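Local coordinates for protein cystathionine gamma-synthase (PDB 6LD7) that probably synthesises cystathionine on the methionine pathway, as a pyridoxal 5'-phosphate-dependent enzyme of the trans-sulfuration family, at residues S158-R163 against D368-L373; L180-N185 against A200-H205; E268-I273 against F307-S312; V341-A346 against G376-E381. The protein carries 1 engineered substitution. All coordinates share one frame; numbering follows the deposited sequence. Where two conformers were deposited one is given.

Contact 1. Residues S158-R163 against D368-L373; sequences SNPLLR and DGLLRL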
loop_
_atom_site.group_PDB
_atom_site.type_symbol
_atom_site.label_atom_id
_atom_site.label_comp_id
_atom_site.label_asym_id
_atom_site.label_seq_id
_atom_site.Cartn_x
_atom_site.Cartn_y
_atom_site.Cartn_z
ATOM N N SER C 158 30.564 14.177 -8.307
ATOM C CA SER C 158 29.899 15.421 -7.871
ATOM C C SER C 158 28.780 15.725 -8.879
ATOM O O SER C 158 28.778 15.205 -9.995
ATOM C CB SER C 158 30.955 16.559 -7.729
ATOM O OG SER C 158 31.168 17.186 -8.998
ATOM N N ASN C 159 27.881 16.597 -8.516
ATOM C CA ASN C 159 26.711 16.959 -9.318
ATOM C C ASN C 159 26.765 18.470 -9.462
ATOM O O ASN C 159 26.972 19.104 -8.458
ATOM C CB ASN C 159 25.430 16.511 -8.625
ATOM C CG ASN C 159 24.292 17.344 -9.194
ATOM O OD1 ASN C 159 23.986 18.423 -8.684
ATOM N ND2 ASN C 159 23.902 17.079 -10.408
ATOM N N PRO C 160 26.630 19.138 -10.633
ATOM C CA PRO C 160 26.366 18.496 -11.913
ATOM C C PRO C 160 27.589 18.258 -12.831
ATOM O O PRO C 160 27.383 17.917 -14.007
ATOM C CB PRO C 160 25.401 19.538 -12.533
ATOM C CG PRO C 160 26.064 20.841 -12.143
ATOM C CD PRO C 160 26.571 20.614 -10.709
ATOM N N LEU C 161 28.810 18.524 -12.363
ATOM C CA LEU C 161 30.011 18.451 -13.252
ATOM C C LEU C 161 30.744 17.108 -13.160
ATOM O O LEU C 161 31.717 16.987 -13.854
ATOM C CB LEU C 161 30.969 19.600 -12.985
ATOM C CG LEU C 161 30.354 20.998 -13.058
ATOM C CD1 LEU C 161 31.426 22.035 -12.761
ATOM C CD2 LEU C 161 29.722 21.264 -14.390
ATOM N N LEU C 162 30.272 16.141 -12.398
ATOM C CA LEU C 162 30.833 14.762 -12.329
ATOM C C LEU C 162 32.340 14.799 -12.069
ATOM O O LEU C 162 33.017 13.978 -12.609
ATOM C CB LEU C 162 30.412 14.067 -13.643
ATOM C CG LEU C 162 28.935 13.705 -13.508
ATOM C CD1 LEU C 162 28.009 14.415 -14.411
ATOM C CD2 LEU C 162 28.723 12.251 -13.373
ATOM N N ARG C 163 32.787 15.612 -11.130
ATOM C CA ARG C 163 34.179 15.569 -10.586
ATOM C C ARG C 163 34.330 14.307 -9.778
ATOM O O ARG C 163 33.398 13.906 -9.023
ATOM C CB ARG C 163 34.535 16.794 -9.715
ATOM C CG ARG C 163 34.227 18.157 -10.341
ATOM C CD ARG C 163 35.312 18.564 -11.317
ATOM N NE ARG C 163 34.989 18.244 -12.665
ATOM C CZ ARG C 163 34.981 19.053 -13.774
ATOM N NH1 ARG C 163 35.280 20.353 -13.785
ATOM N NH2 ARG C 163 34.668 18.456 -14.912
ATOM N N ASP C 368 24.695 29.103 -17.957
ATOM C CA ASP C 368 23.287 29.203 -18.401
ATOM C C ASP C 368 22.963 28.127 -19.434
ATOM O O ASP C 368 21.772 27.766 -19.591
ATOM C CB ASP C 368 23.010 30.632 -18.880
ATOM C CG ASP C 368 22.926 31.636 -17.715
ATOM O OD1 ASP C 368 23.039 31.249 -16.508
ATOM O OD2 ASP C 368 22.792 32.800 -18.020
ATOM N N GLY C 369 23.971 27.696 -20.167
ATOM C CA GLY C 369 23.860 26.677 -21.215
ATOM C C GLY C 369 23.918 25.240 -20.650
ATOM O O GLY C 369 23.734 24.299 -21.491
ATOM N N LEU C 370 24.144 25.032 -19.329
ATOM C CA LEU C 370 24.380 23.665 -18.812
ATOM C C LEU C 370 23.050 22.934 -18.637
ATOM O O LEU C 370 22.087 23.507 -18.069
ATOM C CB LEU C 370 25.153 23.714 -17.506
ATOM C CG LEU C 370 25.551 22.335 -16.974
ATOM C CD1 LEU C 370 26.670 21.748 -17.821
ATOM C CD2 LEU C 370 26.001 22.421 -15.561
ATOM N N LEU C 371 22.954 21.728 -19.181
ATOM C CA LEU C 371 21.800 20.822 -18.968
ATOM C C LEU C 371 22.319 19.528 -18.361
ATOM O O LEU C 371 23.424 19.094 -18.735
ATOM C CB LEU C 371 21.073 20.578 -20.295
ATOM C CG LEU C 371 20.285 21.778 -20.837
ATOM C CD1 LEU C 371 19.946 21.601 -22.300
ATOM C CD2 LEU C 371 19.012 21.973 -20.038
ATOM N N ARG C 372 21.573 18.995 -17.400
ATOM C CA ARG C 372 21.843 17.717 -16.722
ATOM C C ARG C 372 20.820 16.674 -17.143
ATOM O O ARG C 372 19.621 16.935 -17.089
ATOM C CB ARG C 372 21.880 17.912 -15.218
ATOM C CG ARG C 372 22.357 16.671 -14.496
ATOM C CD ARG C 372 22.148 16.841 -12.996
ATOM N NE ARG C 372 20.728 16.663 -12.681
ATOM C CZ ARG C 372 20.217 16.904 -11.482
ATOM N NH1 ARG C 372 21.029 17.214 -10.501
ATOM N NH2 ARG C 372 18.940 16.659 -11.242
ATOM N N LEU C 373 21.334 15.515 -17.550
ATOM C CA LEU C 373 20.535 14.360 -17.881
ATOM C C LEU C 373 20.673 13.317 -16.810
ATOM O O LEU C 373 21.788 12.914 -16.511
ATOM C CB LEU C 373 21.009 13.760 -19.211
ATOM C CG LEU C 373 20.977 14.681 -20.387
ATOM C CD1 LEU C 373 21.437 13.941 -21.640
ATOM C CD2 LEU C 373 19.604 15.245 -20.625
#
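Pro160, behind a cis peptide bond in the loop between strand 151-155 and helix 167-176, brings the cofactor-binding domain against Leu370 and Arg372 of strand 370-374 in the C-terminal sheet. The proline ring presents its CG to the CD2 methyl of Leu370, at 3.8 Å. Leu161 reaches the same methyl with its own CD2, 4.1 Å away. Leu370 has CG anti to its backbone N (chi1 -175°), which carries the branch up to both loop residues, with Tyr287 of strand 283-287 also touching it. The contact joins the large domain to the C-terminal domain, probably beside the active-site cleft, as in related fold type I enzymes. On the same face of the strand, Arg372 rises past Pro160, whose CB lies 4.3 Å from the Arg372 CD, and bends at chi3 (76°). Its guanidinium meets the amide end of Asn159 at the edge, the two planes 61° apart. A triethylene glycol, probably from the crystallisation liquor, accepts a hydrogen bond from NH2 of Arg372 and may mark a pocket. Within the loop, Arg163 N donates to Ser158 OG at 3.1 Å, and Pro160 O takes a hydrogen bond from Ser312 OG on strand 310-315.

Contact 2. Residues L180-N185 against A200-H205; sequences LTVVDN and ADLVLH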
loop_
_atom_site.group_PDB
_atom_site.type_symbol
_atom_site.label_atom_id
_atom_site.label_comp_id
_atom_site.label_asym_id
_atom_site.label_seq_id
_atom_site.Cartn_x
_atom_site.Cartn_y
_atom_site.Cartn_z
ATOM N N LEU C 180 37.329 10.567 10.794
ATOM C CA LEU C 180 36.393 9.623 10.169
ATOM C C LEU C 180 36.003 10.169 8.789
ATOM O O LEU C 180 36.017 11.413 8.568
ATOM C CB LEU C 180 35.179 9.435 11.072
ATOM C CG LEU C 180 35.492 8.977 12.481
ATOM C CD1 LEU C 180 34.333 9.309 13.362
ATOM C CD2 LEU C 180 35.751 7.488 12.509
ATOM N N THR C 181 35.701 9.265 7.860
ATOM C CA THR C 181 35.179 9.642 6.533
ATOM C C THR C 181 33.764 9.080 6.334
ATOM O O THR C 181 33.487 7.920 6.720
ATOM C CB THR C 181 36.136 9.124 5.461
ATOM O OG1 THR C 181 36.403 7.754 5.821
ATOM C CG2 THR C 181 37.366 9.996 5.491
ATOM N N VAL C 182 32.927 9.894 5.709
ATOM C CA VAL C 182 31.580 9.516 5.270
ATOM C C VAL C 182 31.502 9.783 3.779
ATOM O O VAL C 182 31.843 10.870 3.352
ATOM C CB VAL C 182 30.458 10.229 6.077
ATOM C CG1 VAL C 182 30.462 11.747 6.029
ATOM C CG2 VAL C 182 29.092 9.752 5.577
ATOM N N VAL C 183 31.068 8.796 2.996
ATOM C CA VAL C 183 30.886 8.999 1.556
ATOM C C VAL C 183 29.411 8.982 1.206
ATOM O O VAL C 183 28.715 7.980 1.494
ATOM C CB VAL C 183 31.639 7.928 0.787
ATOM C CG1 VAL C 183 31.584 8.218 -0.696
ATOM C CG2 VAL C 183 33.074 7.813 1.289
ATOM N N ASP C 184 28.997 10.003 0.482
ATOM C CA ASP C 184 27.656 10.070 -0.128
ATOM C C ASP C 184 27.767 9.373 -1.476
ATOM O O ASP C 184 28.239 10.016 -2.368
ATOM C CB ASP C 184 27.166 11.511 -0.249
ATOM C CG ASP C 184 25.704 11.592 -0.678
ATOM O OD1 ASP C 184 25.251 10.586 -1.310
ATOM O OD2 ASP C 184 25.063 12.654 -0.401
ATOM N N ASN C 185 27.267 8.132 -1.544
ATOM C CA ASN C 185 27.364 7.191 -2.680
ATOM C C ASN C 185 26.039 7.138 -3.483
ATOM O O ASN C 185 25.800 6.188 -4.216
ATOM C CB ASN C 185 27.755 5.810 -2.143
ATOM C CG ASN C 185 28.356 4.882 -3.207
ATOM O OD1 ASN C 185 28.190 3.628 -3.121
ATOM N ND2 ASN C 185 28.961 5.487 -4.219
ATOM N N ALA C 200 36.563 3.712 4.117
ATOM C CA ALA C 200 35.602 4.709 4.678
ATOM C C ALA C 200 34.899 4.176 5.928
ATOM O O ALA C 200 34.622 2.981 5.966
ATOM C CB ALA C 200 34.570 5.111 3.652
ATOM N N ASP C 201 34.564 5.061 6.884
ATOM C CA ASP C 201 33.848 4.662 8.099
ATOM C C ASP C 201 32.374 4.460 7.783
ATOM O O ASP C 201 31.762 3.496 8.312
ATOM C CB ASP C 201 34.101 5.666 9.193
ATOM C CG ASP C 201 35.598 5.784 9.495
ATOM O OD1 ASP C 201 36.112 4.839 10.108
ATOM O OD2 ASP C 201 36.260 6.817 9.062
ATOM N N LEU C 202 31.845 5.291 6.901
ATOM C CA LEU C 202 30.414 5.355 6.675
ATOM C C LEU C 202 30.179 5.552 5.203
ATOM O O LEU C 202 30.896 6.360 4.551
ATOM C CB LEU C 202 29.820 6.554 7.440
ATOM C CG LEU C 202 29.865 6.463 8.954
ATOM C CD1 LEU C 202 29.757 7.852 9.553
ATOM C CD2 LEU C 202 28.752 5.569 9.451
ATOM N N VAL C 203 29.069 5.021 4.751
ATOM C CA VAL C 203 28.582 5.362 3.419
ATOM C C VAL C 203 27.096 5.660 3.582
ATOM O O VAL C 203 26.394 4.979 4.366
ATOM C CB VAL C 203 28.942 4.245 2.408
ATOM C CG1 VAL C 203 28.329 2.902 2.750
ATOM C CG2 VAL C 203 28.397 4.636 1.065
ATOM N N LEU C 204 26.613 6.619 2.850
ATOM C CA LEU C 204 25.165 6.913 2.910
ATOM C C LEU C 204 24.569 7.196 1.536
ATOM O O LEU C 204 25.309 7.366 0.535
ATOM C CB LEU C 204 24.958 8.056 3.893
ATOM C CG LEU C 204 25.515 9.441 3.535
ATOM C CD1 LEU C 204 24.647 10.143 2.490
ATOM C CD2 LEU C 204 25.495 10.315 4.776
ATOM N N HIS C 205 23.254 7.051 1.457
ATOM C CA HIS C 205 22.528 7.165 0.174
ATOM C C HIS C 205 21.232 7.920 0.418
ATOM O O HIS C 205 20.628 7.668 1.456
ATOM C CB HIS C 205 22.126 5.768 -0.302
ATOM C CG HIS C 205 23.238 4.890 -0.722
ATOM N ND1 HIS C 205 23.664 4.844 -2.022
ATOM C CD2 HIS C 205 24.016 4.013 -0.007
ATOM C CE1 HIS C 205 24.728 4.026 -2.099
ATOM N NE2 HIS C 205 25.004 3.563 -0.836
HETATM O O HOH W 1 38.616 7.474 7.580
#
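Thr181 and Asp201 meet where two parallel strands begin, the carboxylate of Asp201 adding to the backbone pairing. With CG anti to the carbonyl carbon (chi1 -59°), it swings across to Thr181, whose N-H reaches the anti lone pair of OD2 at 2.8 Å. A water accepts from Thr181 OG1 and donates to the same OD2, while OD1 is paired with Arg225. Leu180 crosses the carboxylate at about a right angle, its CD2 lying 3.5 Å from Asp201 CG. The pairing runs from Leu202 N on Thr181 O through Val183 N on Leu202 O to Leu204 N on Val183 O. On the face carrying Val182, Leu202 and Leu204, CG2 of Val182 touches Leu202 CB and, at 3.7 Å, Leu204 CD2. Leu204 holds CG between its backbone N and carbonyl carbon (chi1 67°), bringing CD1 to 3.6 Å from the Asp184 CG. Helix 87-98 covers these leucines. On the opposite face Val203 CG2 packs on Asn185 CB at 3.5 Å. Asp184 OD1 accepts from Thr186 OG1, and its OD2 lies close to N1 of the cofactor-lysine at position 209, consistent with the aspartate that faces the pyridine nitrogen in fold type I enzymes, here ending a parallel core strand.

Contact 3. Residues E268-I273 against F307-S312; sequences ENADAI and FGAMMS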
loop_
_atom_site.group_PDB
_atom_site.type_symbol
_atom_site.label_atom_id
_atom_site.label_comp_id
_atom_site.label_asym_id
_atom_site.label_seq_id
_atom_site.Cartn_x
_atom_site.Cartn_y
_atom_site.Cartn_z
ATOM N N GLU C 268 24.303 1.447 -20.775
ATOM C CA GLU C 268 24.283 1.290 -22.257
ATOM C C GLU C 268 23.735 2.571 -22.894
ATOM O O GLU C 268 24.351 3.116 -23.806
ATOM C CB GLU C 268 23.443 0.085 -22.648
ATOM C CG GLU C 268 23.424 -0.116 -24.128
ATOM C CD GLU C 268 22.525 -1.229 -24.703
ATOM O OE1 GLU C 268 22.208 -1.202 -25.935
ATOM O OE2 GLU C 268 22.204 -2.156 -23.970
ATOM N N ASN C 269 22.665 3.117 -22.343
ATOM C CA ASN C 269 22.049 4.344 -22.894
ATOM C C ASN C 269 22.999 5.528 -22.722
ATOM O O ASN C 269 23.165 6.308 -23.663
ATOM C CB ASN C 269 20.707 4.643 -22.237
ATOM C CG ASN C 269 19.639 3.687 -22.720
ATOM O OD1 ASN C 269 19.805 3.021 -23.773
ATOM N ND2 ASN C 269 18.518 3.685 -22.010
ATOM N N ALA C 270 23.633 5.653 -21.567
ATOM C CA ALA C 270 24.519 6.791 -21.279
ATOM C C ALA C 270 25.744 6.771 -22.206
ATOM O O ALA C 270 26.089 7.835 -22.738
ATOM C CB ALA C 270 24.944 6.767 -19.829
ATOM N N ASP C 271 26.371 5.617 -22.382
ATOM C CA ASP C 271 27.501 5.447 -23.359
ATOM C C ASP C 271 27.053 5.894 -24.761
ATOM O O ASP C 271 27.789 6.676 -25.378
ATOM C CB ASP C 271 27.991 4.003 -23.405
ATOM C CG ASP C 271 28.640 3.586 -22.087
ATOM O OD1 ASP C 271 28.782 4.458 -21.172
ATOM O OD2 ASP C 271 28.901 2.360 -21.904
ATOM N N ALA C 272 25.829 5.545 -25.181
ATOM C CA ALA C 272 25.355 5.969 -26.519
ATOM C C ALA C 272 25.099 7.472 -26.532
ATOM O O ALA C 272 25.433 8.093 -27.483
ATOM C CB ALA C 272 24.153 5.191 -26.894
ATOM N N ILE C 273 24.608 8.072 -25.438
ATOM C CA ILE C 273 24.208 9.468 -25.496
ATOM C C ILE C 273 25.485 10.264 -25.455
ATOM O O ILE C 273 25.578 11.329 -26.138
ATOM C CB ILE C 273 23.206 9.800 -24.371
ATOM C CG1 ILE C 273 21.851 9.214 -24.755
ATOM C CG2 ILE C 273 23.124 11.277 -24.153
ATOM C CD1 ILE C 273 20.867 9.069 -23.636
ATOM N N PHE C 307 30.628 3.678 -15.385
ATOM C CA PHE C 307 30.706 5.172 -15.375
ATOM C C PHE C 307 29.335 5.773 -15.020
ATOM O O PHE C 307 29.236 6.980 -14.959
ATOM C CB PHE C 307 31.213 5.570 -16.750
ATOM C CG PHE C 307 32.617 5.108 -17.005
ATOM C CD1 PHE C 307 33.646 5.629 -16.217
ATOM C CD2 PHE C 307 32.921 4.232 -18.036
ATOM C CE1 PHE C 307 34.961 5.281 -16.464
ATOM C CE2 PHE C 307 34.245 3.866 -18.264
ATOM C CZ PHE C 307 35.250 4.371 -17.451
ATOM N N GLY C 308 28.255 4.977 -14.989
ATOM C CA GLY C 308 26.968 5.482 -14.525
ATOM C C GLY C 308 26.208 6.117 -15.627
ATOM O O GLY C 308 26.463 5.817 -16.815
ATOM N N ALA C 309 25.172 6.844 -15.252
ATOM C CA ALA C 309 24.166 7.291 -16.224
ATOM C C ALA C 309 23.742 8.732 -15.944
ATOM O O ALA C 309 22.732 9.167 -16.486
ATOM C CB ALA C 309 23.037 6.299 -16.232
ATOM N N MET C 310 24.473 9.460 -15.123
ATOM C CA MET C 310 24.322 10.937 -15.007
ATOM C C MET C 310 25.368 11.600 -15.896
ATOM O O MET C 310 26.514 11.194 -15.902
ATOM C CB MET C 310 24.556 11.429 -13.578
ATOM C CG MET C 310 23.609 10.789 -12.533
ATOM S SD MET C 310 21.852 11.143 -12.874
ATOM C CE MET C 310 22.002 12.945 -12.756
ATOM N N MET C 311 24.957 12.633 -16.573
ATOM C CA MET C 311 25.880 13.491 -17.308
ATOM C C MET C 311 25.259 14.878 -17.467
ATOM O O MET C 311 24.026 15.076 -17.308
ATOM C CB MET C 311 26.214 12.869 -18.677
ATOM C CG MET C 311 25.168 13.009 -19.697
ATOM S SD MET C 311 25.695 12.209 -21.290
ATOM C CE MET C 311 25.867 10.508 -20.758
ATOM N N SER C 312 26.130 15.818 -17.733
ATOM C CA SER C 312 25.794 17.206 -18.092
ATOM C C SER C 312 26.481 17.584 -19.383
ATOM O O SER C 312 27.531 17.036 -19.664
ATOM C CB SER C 312 26.197 18.150 -16.958
ATOM O OG SER C 312 25.374 17.867 -15.861
HETATM O O HOH W 2 28.174 4.104 -18.311
#
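Ala270 sets its methyl at the edge of the Gly308-Ala309 peptide group, close to its plane, its CB 3.5 Å from the Gly308 O and 3.7 Å from the Ala309 CA. A second flat group, the carboxylate of Asp271, is linked to that same carbonyl by one water, which donates to Asp271 OD1 at 2.9 Å and to Gly308 O at 2.8 Å. The ring of Phe307 instead meets that of His297, the planes about 20° apart. A helix lying on a sheet is the setting: residues 268-273 belong to helix 259-277, and residues 307-312 lead into strand 310-315 of the C-terminal sheet. Met311 reaches across from the strand. Its CG sits between the backbone N and the carbonyl carbon (chi1 77°), the next bond is extended, and a bend at chi3 (62°) turns the terminal methyl back toward the helix. CE thereby ends 3.3 Å from the Ala270 O, while SD lies 4.0 Å from the Ile273 CG2. Ala309 CB adds a contact with Ala270 CB at 4.1 Å. Ile273 also packs on Leu384 and Leu387 of helix 380-396. At the outer side of the helix Glu268 forms a salt bridge with Arg264 of the second subunit.

Contact 4. Residues V341-A346 against G376-E381; sequences VESLIA and GIESAE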
loop_
_atom_site.group_PDB
_atom_site.type_symbol
_atom_site.label_atom_id
_atom_site.label_comp_id
_atom_site.label_asym_id
_atom_site.label_seq_id
_atom_site.Cartn_x
_atom_site.Cartn_y
_atom_site.Cartn_z
ATOM N N VAL C 341 13.805 5.013 -13.578
ATOM C CA VAL C 341 13.746 4.226 -14.807
ATOM C C VAL C 341 13.407 5.191 -15.946
ATOM O O VAL C 341 13.842 4.951 -17.069
ATOM C CB VAL C 341 12.700 3.117 -14.655
ATOM C CG1 VAL C 341 13.167 2.029 -13.764
ATOM C CG2 VAL C 341 11.291 3.600 -14.226
ATOM N N GLU C 342 12.762 6.300 -15.650
ATOM C CA GLU C 342 12.337 7.313 -16.669
ATOM C C GLU C 342 13.427 8.385 -16.798
ATOM O O GLU C 342 13.931 8.885 -15.784
ATOM C CB GLU C 342 10.956 7.936 -16.408
ATOM C CG GLU C 342 10.197 7.435 -15.128
ATOM C CD GLU C 342 10.914 7.719 -13.783
ATOM O OE1 GLU C 342 10.785 6.824 -12.829
ATOM O OE2 GLU C 342 11.690 8.813 -13.666
ATOM N N SER C 343 13.771 8.753 -18.029
ATOM C CA SER C 343 14.785 9.809 -18.309
ATOM C C SER C 343 14.240 11.181 -17.856
ATOM O O SER C 343 13.062 11.520 -18.131
ATOM C CB SER C 343 15.183 9.814 -19.728
ATOM O OG SER C 343 15.812 8.586 -20.137
ATOM N N LEU C 344 15.113 11.950 -17.217
ATOM C CA LEU C 344 14.812 13.306 -16.746
ATOM C C LEU C 344 15.868 14.245 -17.288
ATOM O O LEU C 344 16.997 13.825 -17.532
ATOM C CB LEU C 344 14.880 13.312 -15.222
ATOM C CG LEU C 344 13.920 12.373 -14.487
ATOM C CD1 LEU C 344 14.003 12.558 -12.992
ATOM C CD2 LEU C 344 12.488 12.561 -14.903
ATOM N N ILE C 345 15.490 15.486 -17.480
ATOM C CA ILE C 345 16.400 16.620 -17.756
ATOM C C ILE C 345 16.153 17.719 -16.725
ATOM O O ILE C 345 14.977 17.905 -16.275
ATOM C CB ILE C 345 16.179 17.099 -19.190
ATOM C CG1 ILE C 345 17.218 18.151 -19.547
ATOM C CG2 ILE C 345 14.731 17.558 -19.448
ATOM C CD1 ILE C 345 17.345 18.318 -21.038
ATOM N N ALA C 346 17.227 18.393 -16.305
ATOM C CA ALA C 346 17.182 19.547 -15.386
ATOM C C ALA C 346 18.134 20.607 -15.936
ATOM O O ALA C 346 19.118 20.234 -16.614
ATOM C CB ALA C 346 17.560 19.134 -13.982
ATOM N N GLY C 376 17.514 7.281 -18.328
ATOM C CA GLY C 376 16.684 6.131 -17.926
ATOM C C GLY C 376 16.947 4.884 -18.765
ATOM O O GLY C 376 18.084 4.728 -19.336
ATOM N N ILE C 377 15.953 3.984 -18.766
ATOM C CA ILE C 377 16.057 2.669 -19.414
ATOM C C ILE C 377 15.103 2.512 -20.600
ATOM O O ILE C 377 14.915 1.324 -21.060
ATOM C CB ILE C 377 15.858 1.572 -18.387
ATOM C CG1 ILE C 377 14.436 1.518 -17.835
ATOM C CG2 ILE C 377 16.896 1.747 -17.327
ATOM C CD1 ILE C 377 14.208 0.323 -16.993
ATOM N N GLU C 378 14.708 3.617 -21.190
ATOM C CA GLU C 378 13.980 3.608 -22.473
ATOM C C GLU C 378 14.920 3.051 -23.541
ATOM O O GLU C 378 16.126 3.020 -23.330
ATOM C CB GLU C 378 13.602 5.041 -22.868
ATOM C CG GLU C 378 12.654 5.706 -21.905
ATOM C CD GLU C 378 13.282 6.543 -20.811
ATOM O OE1 GLU C 378 14.473 6.405 -20.606
ATOM O OE2 GLU C 378 12.549 7.251 -20.107
ATOM N N SER C 379 14.441 2.824 -24.748
ATOM C CA SER C 379 15.353 2.240 -25.770
ATOM C C SER C 379 16.309 3.335 -26.252
ATOM O O SER C 379 15.872 4.521 -26.489
ATOM C CB SER C 379 14.594 1.605 -26.860
ATOM O OG SER C 379 14.062 2.624 -27.649
ATOM N N ALA C 380 17.586 2.978 -26.351
ATOM C CA ALA C 380 18.615 3.927 -26.813
ATOM C C ALA C 380 18.143 4.638 -28.076
ATOM O O ALA C 380 18.351 5.870 -28.223
ATOM C CB ALA C 380 19.890 3.193 -27.060
ATOM N N GLU C 381 17.553 3.923 -29.022
ATOM C CA GLU C 381 17.173 4.569 -30.319
ATOM C C GLU C 381 16.259 5.776 -30.082
ATOM O O GLU C 381 16.450 6.805 -30.776
ATOM C CB GLU C 381 16.581 3.589 -31.329
ATOM C CG GLU C 381 15.185 3.046 -31.036
ATOM C CD GLU C 381 14.746 1.891 -31.941
ATOM O OE1 GLU C 381 14.092 2.188 -32.964
ATOM O OE2 GLU C 381 14.957 0.702 -31.581
#
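Ser343 and Glu378 join two connections of the C-terminal domain, one entering strand 344-346 and the other leading from strand 370-374 into helix 380-396, where Ser379 is the N-cap residue. Hydrogen bonds carry most of the contact. Glu378 bends at chi2 (93°), folding its carboxylate back to receive both donors of Ser343. The backbone N-H of Ser343 meets the syn lone pair of OE2 at 2.8 Å and is nearly straight (172°), whereas the hydroxyl comes down on OE1 from above the carboxylate plane, OG to OE1 2.6 Å. That hydroxyl, donating to OE1, accepts in turn from Gly376 N at 2.8 Å. A backbone bond, Ile377 N to Val341 O at 2.9 Å, completes the set across the segments. The oxygens Gly376 O and Glu378 O both accept from Asn269 ND2 on helix 259-277. A CA-H...O contact sets the Gly376 CA 3.2 Å from the Val341 O. Charge enters from outside the two segments: OE2 of Glu378 also forms a salt bridge with Arg22 of the second subunit, which would be expected to stabilise the carboxylate as an anion. The apolar share is small. Ile377 keeps CG1 between its backbone N and carbonyl carbon (chi1 68°), and the side chain crosses Val341 at a slant, its CD1 resting 3.8 Å from the Val341 CG1.

All four contacts are largely buried, yet they serve different parts of the fold. Contact 2 stands apart, in the core of the seven-stranded cofactor-binding sheet, about 23 Å or more between centres from the others, and combines backbone pairing and apolar packing with a carboxylate and a water at one end. Contacts 1, 3 and 4 share the C-terminal sheet. Contact 1 brings a loop of the large domain onto strand 370-374; contact 3 lays a helix on the neighbouring strand 310-315, by apolar touching and one water. Contact 4 lies at the subunit interface and is the most polar of these three. Strand 370-374 joins them, Leu373 N bonding Met311 O and Arg372 N Ala346 O.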